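PDB 4NAS: ribulose-bisphosphate carboxylase from Alicyclobacillus acidocaldarius subsp. acidocaldarius, which belongs to the ribulose-bisphosphate carboxylase large-chain family, pairing an N-terminal domain with a TIM-barrel catalytic domain. Local coordinates for residues L291-G296 against L323-P328. Sequence-based numbering, arbitrary orientation.
Sequences LMRLAG and LRAEGP
Arg293, in the last turn of helix 284-295, reaches over to the end of helix 313-324 and carries nearly all of this contact. Its CG stands anti to the backbone N (chi1 179°), and the chain runs on fully extended to NE, long enough to bring a guanidinium from this buried end of the helix to the loop after helix 313-324. There NH1 and NH2 converge end-on upon a single atom, Ala325 O. The bond from NH2 to Ala325 O, 2.7 Å long, uses a lone pair in the carbonyl plane, whereas NH1, 2.9 Å from Ala325 O, is tilted from that plane. Sharing one acceptor leaves both hydrogen bonds bent, with N-H...O angles of 141° and 132°. Leu323 O sits over one guanidinium face, near its rim, 3.4 Å from NH2 at an angle too poor for a bond. His322 O, His329 O and Lys330 O take further hydrogen bonds, so five N-H donors meet backbone carbonyls and fix the buried group's rotation and position; arginine suits this place because it can satisfy a helix end and a loop together. Past Leu294, which packs on Phe91 and Val120, Gly296 adopts positive phi, a conformation easy for glycine, as the C-prime residue of a Schellman motif. The two helices precede and follow strand 299-303 in the chain, the repeating helix-strand-helix order of a beta/alpha barrel, and the arginine ties them together on the outside of the TIM barrel.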
loop_
_atom_site.group_PDB
_atom_site.type_symbol
_atom_site.label_atom_id
_atom_site.label_comp_id
_atom_site.label_asym_id
_atom_site.label_seq_id
_atom_site.Cartn_x
_atom_site.Cartn_y
_atom_site.Cartn_z
ATOM N N LEU B 291 -7.154 -0.248 10.986
ATOM C CA LEU B 291 -7.535 0.025 9.602
ATOM C C LEU B 291 -8.442 -1.058 8.990
ATOM O O LEU B 291 -9.348 -0.753 8.202
ATOM C CB LEU B 291 -6.277 0.155 8.745
ATOM C CG LEU B 291 -5.389 1.354 9.100
ATOM C CD1 LEU B 291 -4.323 1.564 8.041
ATOM C CD2 LEU B 291 -6.231 2.579 9.253
HETATM N N MSE B 292 -8.174 -2.316 9.337
HETATM C CA MSE B 292 -8.994 -3.434 8.865
HETATM C C MSE B 292 -10.445 -3.347 9.323
HETATM O O MSE B 292 -11.363 -3.574 8.536
HETATM C CB MSE B 292 -8.407 -4.763 9.345
HETATM C CG MSE B 292 -7.111 -5.142 8.697
HETATM SE SE MSE B 292 -7.310 -5.288 6.779
HETATM C CE MSE B 292 -5.589 -6.075 6.431
ATOM N N ARG B 293 -10.656 -3.042 10.604
ATOM C CA ARG B 293 -12.018 -2.899 11.123
ATOM C C ARG B 293 -12.732 -1.725 10.428
ATOM O O ARG B 293 -13.908 -1.813 10.042
ATOM C CB ARG B 293 -12.009 -2.739 12.657
ATOM C CG ARG B 293 -13.382 -2.570 13.285
ATOM C CD ARG B 293 -13.256 -2.573 14.812
ATOM N NE ARG B 293 -14.553 -2.644 15.473
ATOM C CZ ARG B 293 -14.722 -2.560 16.789
ATOM N NH1 ARG B 293 -15.944 -2.625 17.308
ATOM N NH2 ARG B 293 -13.673 -2.378 17.578
ATOM N N LEU B 294 -12.014 -0.633 10.230
ATOM C CA LEU B 294 -12.629 0.533 9.592
ATOM C C LEU B 294 -13.020 0.225 8.151
ATOM O O LEU B 294 -14.064 0.662 7.674
ATOM C CB LEU B 294 -11.664 1.712 9.597
ATOM C CG LEU B 294 -11.300 2.305 10.965
ATOM C CD1 LEU B 294 -10.226 3.427 10.824
ATOM C CD2 LEU B 294 -12.543 2.815 11.658
ATOM N N ALA B 295 -12.159 -0.528 7.472
ATOM C CA ALA B 295 -12.341 -0.856 6.064
ATOM C C ALA B 295 -13.468 -1.874 5.853
ATOM O O ALA B 295 -14.038 -1.941 4.768
ATOM C CB ALA B 295 -11.023 -1.363 5.466
ATOM N N GLY B 296 -13.772 -2.680 6.875
ATOM C CA GLY B 296 -14.931 -3.562 6.817
ATOM C C GLY B 296 -14.673 -5.066 6.902
ATOM O O GLY B 296 -15.537 -5.866 6.561
ATOM N N LEU B 323 -9.768 -4.669 17.121
ATOM C CA LEU B 323 -10.835 -5.483 16.565
ATOM C C LEU B 323 -12.059 -5.542 17.468
ATOM O O LEU B 323 -13.164 -5.707 16.965
ATOM C CB LEU B 323 -10.331 -6.916 16.295
ATOM C CG LEU B 323 -9.126 -7.100 15.372
ATOM C CD1 LEU B 323 -8.800 -8.585 15.223
ATOM C CD2 LEU B 323 -9.409 -6.503 13.994
ATOM N N ARG B 324 -11.874 -5.406 18.784
ATOM C CA ARG B 324 -12.950 -5.662 19.744
ATOM C C ARG B 324 -13.500 -4.455 20.492
ATOM O O ARG B 324 -14.595 -4.525 21.036
ATOM C CB ARG B 324 -12.504 -6.676 20.777
ATOM C CG ARG B 324 -12.235 -8.038 20.172
ATOM C CD ARG B 324 -12.052 -9.080 21.254
ATOM N NE ARG B 324 -12.112 -10.403 20.674
ATOM C CZ ARG B 324 -11.836 -11.514 21.341
ATOM N NH1 ARG B 324 -11.489 -11.448 22.623
ATOM N NH2 ARG B 324 -11.920 -12.682 20.722
ATOM N N ALA B 325 -12.739 -3.367 20.523
ATOM C CA ALA B 325 -13.117 -2.180 21.308
ATOM C C ALA B 325 -14.518 -1.661 20.995
ATOM O O ALA B 325 -14.944 -1.608 19.841
ATOM C CB ALA B 325 -12.102 -1.067 21.131
ATOM N N GLU B 326 -15.222 -1.274 22.045
ATOM C CA GLU B 326 -16.564 -0.751 21.914
ATOM C C GLU B 326 -16.534 0.533 21.119
ATOM O O GLU B 326 -15.750 1.443 21.402
ATOM C CB GLU B 326 -17.159 -0.508 23.302
ATOM C CG GLU B 326 -17.079 -1.734 24.196
ATOM C CD GLU B 326 -18.003 -2.850 23.735
ATOM O OE1 GLU B 326 -19.224 -2.592 23.609
ATOM O OE2 GLU B 326 -17.511 -3.977 23.496
ATOM N N GLY B 327 -17.391 0.609 20.115
ATOM C CA GLY B 327 -17.430 1.782 19.266
ATOM C C GLY B 327 -18.676 1.779 18.416
ATOM O O GLY B 327 -19.632 1.086 18.720
ATOM N N PRO B 328 -18.655 2.545 17.329
ATOM C CA PRO B 328 -19.763 2.674 16.381
ATOM C C PRO B 328 -19.794 1.552 15.360
ATOM O O PRO B 328 -20.813 1.359 14.719
ATOM C CB PRO B 328 -19.442 3.987 15.652
ATOM C CG PRO B 328 -18.308 4.602 16.392
ATOM C CD PRO B 328 -17.575 3.503 17.039
#